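Local coordinates for protein pyrrolysyl-tRNA synthetase (Desulfitobacterium hafniense, PDB 3DSQ) that probably attaches pyrrolysine to its cognate tRNA in an ATP-dependent reaction, as a homodimeric class II aminoacyl-tRNA synthetase, at residues P8-F13 and G35-L40. Sequence-based numbering, arbitrary orientation.
Sequences PPLSSF and GFSDAL
The carbonyl oxygen of Ser12 lies at the edge of the Phe36 ring, near its plane, with Ser12 O 3.6 Å from Phe36 CD2. The Phe36 side chain also packs on Arg42 and Ala45 of helix 39-68, and its ring meets that of Trp14 with the planes at about 50°. The Phe13 ring, from the other segment, approaches Gly35 obliquely through CD2 and CE2, and Phe13 CD2 comes to 3.8 Å from Gly35 CA. Gly35, without a side chain, lets Leu10 O, Ser12 O and this ring close in on its CA, and Ser12 O makes a CA-H...O contact with it. Two backbone hydrogen bonds join Ser12 and Phe36: Ser12 N to Phe36 O at 2.9 Å, and Phe36 N to Ser12 O at 2.7 Å. Phe36 O additionally receives a CA-H...O contact from Leu10 CA at 3.2 Å. Leu10 lays CB and CD2 against Gly35 O, and its CD2 reaches Ser37 N at 3.6 Å. Beyond the bridge, Ser12 OG rests 3.4 Å from Asp38 CA, just where Asp38 caps helix 39-68 through its OD1 bond to Ser41 N. Ser11 OG donates a hydrogen bond to Pro8 O within its own loop, from above the carbonyl plane. Two residues, Ser11 and Ser12, stand opposite the single residue Phe36, a classic beta bulge at a single antiparallel bridge, which ties the N-terminal loop to the start of the long helix 39-68 at the protein surface.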
loop_
_atom_site.group_PDB
_atom_site.type_symbol
_atom_site.label_atom_id
_atom_site.label_comp_id
_atom_site.label_asym_id
_atom_site.label_seq_id
_atom_site.Cartn_x
_atom_site.Cartn_y
_atom_site.Cartn_z
ATOM N N PRO B 8 23.641 -42.914 -15.366
ATOM C CA PRO B 8 22.649 -43.397 -14.402
ATOM C C PRO B 8 21.241 -43.335 -14.986
ATOM O O PRO B 8 21.010 -42.675 -15.999
ATOM C CB PRO B 8 22.826 -42.442 -13.226
ATOM C CG PRO B 8 24.284 -42.109 -13.287
ATOM C CD PRO B 8 24.486 -41.867 -14.763
ATOM N N PRO B 9 20.282 -44.031 -14.356
ATOM C CA PRO B 9 18.900 -44.032 -14.841
ATOM C C PRO B 9 18.180 -42.732 -14.489
ATOM O O PRO B 9 18.409 -42.152 -13.427
ATOM C CB PRO B 9 18.298 -45.239 -14.137
ATOM C CG PRO B 9 19.004 -45.216 -12.812
ATOM C CD PRO B 9 20.439 -44.941 -13.206
ATOM N N LEU B 10 17.315 -42.276 -15.390
ATOM C CA LEU B 10 16.558 -41.048 -15.178
ATOM C C LEU B 10 17.495 -39.854 -15.016
ATOM O O LEU B 10 17.381 -39.088 -14.063
ATOM C CB LEU B 10 15.668 -41.201 -13.941
ATOM C CG LEU B 10 14.722 -42.404 -14.019
ATOM C CD1 LEU B 10 13.909 -42.515 -12.745
ATOM C CD2 LEU B 10 13.811 -42.252 -15.226
ATOM N N SER B 11 18.413 -39.702 -15.966
ATOM C CA SER B 11 19.388 -38.619 -15.944
ATOM C C SER B 11 18.920 -37.327 -16.614
ATOM O O SER B 11 19.550 -36.284 -16.436
ATOM C CB SER B 11 20.690 -39.073 -16.610
ATOM O OG SER B 11 21.321 -40.103 -15.870
ATOM N N SER B 12 17.838 -37.389 -17.388
ATOM C CA SER B 12 17.324 -36.199 -18.063
ATOM C C SER B 12 16.373 -35.411 -17.166
ATOM O O SER B 12 15.282 -35.882 -16.837
ATOM C CB SER B 12 16.598 -36.579 -19.359
ATOM O OG SER B 12 17.490 -37.155 -20.291
ATOM N N PHE B 13 16.793 -34.204 -16.785
ATOM C CA PHE B 13 15.985 -33.357 -15.915
ATOM C C PHE B 13 15.355 -32.188 -16.659
ATOM O O PHE B 13 15.578 -32.022 -17.853
ATOM C CB PHE B 13 16.831 -32.847 -14.745
ATOM C CG PHE B 13 17.464 -33.944 -13.944
ATOM C CD1 PHE B 13 18.696 -34.476 -14.318
ATOM C CD2 PHE B 13 16.809 -34.478 -12.835
ATOM C CE1 PHE B 13 19.268 -35.526 -13.600
ATOM C CE2 PHE B 13 17.372 -35.528 -12.109
ATOM C CZ PHE B 13 18.603 -36.054 -12.492
ATOM N N GLY B 35 13.437 -36.802 -12.759
ATOM C CA GLY B 35 14.346 -37.126 -13.838
ATOM C C GLY B 35 13.662 -38.124 -14.750
ATOM O O GLY B 35 12.790 -38.884 -14.315
ATOM N N PHE B 36 14.064 -38.137 -16.014
ATOM C CA PHE B 36 13.469 -39.030 -16.995
ATOM C C PHE B 36 14.532 -39.752 -17.807
ATOM O O PHE B 36 15.703 -39.369 -17.790
ATOM C CB PHE B 36 12.559 -38.212 -17.907
ATOM C CG PHE B 36 11.481 -37.501 -17.164
ATOM C CD1 PHE B 36 10.281 -38.146 -16.871
ATOM C CD2 PHE B 36 11.702 -36.226 -16.651
ATOM C CE1 PHE B 36 9.321 -37.535 -16.073
ATOM C CE2 PHE B 36 10.753 -35.611 -15.854
ATOM C CZ PHE B 36 9.556 -36.269 -15.562
ATOM N N SER B 37 14.112 -40.794 -18.521
ATOM C CA SER B 37 15.019 -41.589 -19.341
ATOM C C SER B 37 15.582 -40.836 -20.541
ATOM O O SER B 37 16.644 -41.172 -21.039
ATOM C CB SER B 37 14.307 -42.855 -19.832
ATOM O OG SER B 37 13.908 -43.673 -18.739
ATOM N N ASP B 38 14.863 -39.819 -21.001
ATOM C CA ASP B 38 15.287 -39.042 -22.158
ATOM C C ASP B 38 14.486 -37.747 -22.250
ATOM O O ASP B 38 13.479 -37.579 -21.559
ATOM C CB ASP B 38 15.085 -39.874 -23.422
ATOM C CG ASP B 38 13.647 -40.334 -23.585
ATOM O OD1 ASP B 38 12.814 -39.526 -24.042
ATOM O OD2 ASP B 38 13.350 -41.497 -23.238
ATOM N N ALA B 39 14.937 -36.844 -23.114
ATOM C CA ALA B 39 14.300 -35.543 -23.310
ATOM C C ALA B 39 12.846 -35.586 -23.776
ATOM O O ALA B 39 12.013 -34.813 -23.300
ATOM C CB ALA B 39 15.127 -34.708 -24.291
ATOM N N LEU B 40 12.533 -36.473 -24.712
ATOM C CA LEU B 40 11.164 -36.554 -25.213
ATOM C C LEU B 40 10.211 -36.998 -24.112
ATOM O O LEU B 40 9.130 -36.437 -23.956
ATOM C CB LEU B 40 11.088 -37.505 -26.414
ATOM C CG LEU B 40 11.810 -37.004 -27.673
ATOM C CD1 LEU B 40 11.784 -38.064 -28.768
ATOM C CD2 LEU B 40 11.143 -35.723 -28.162
#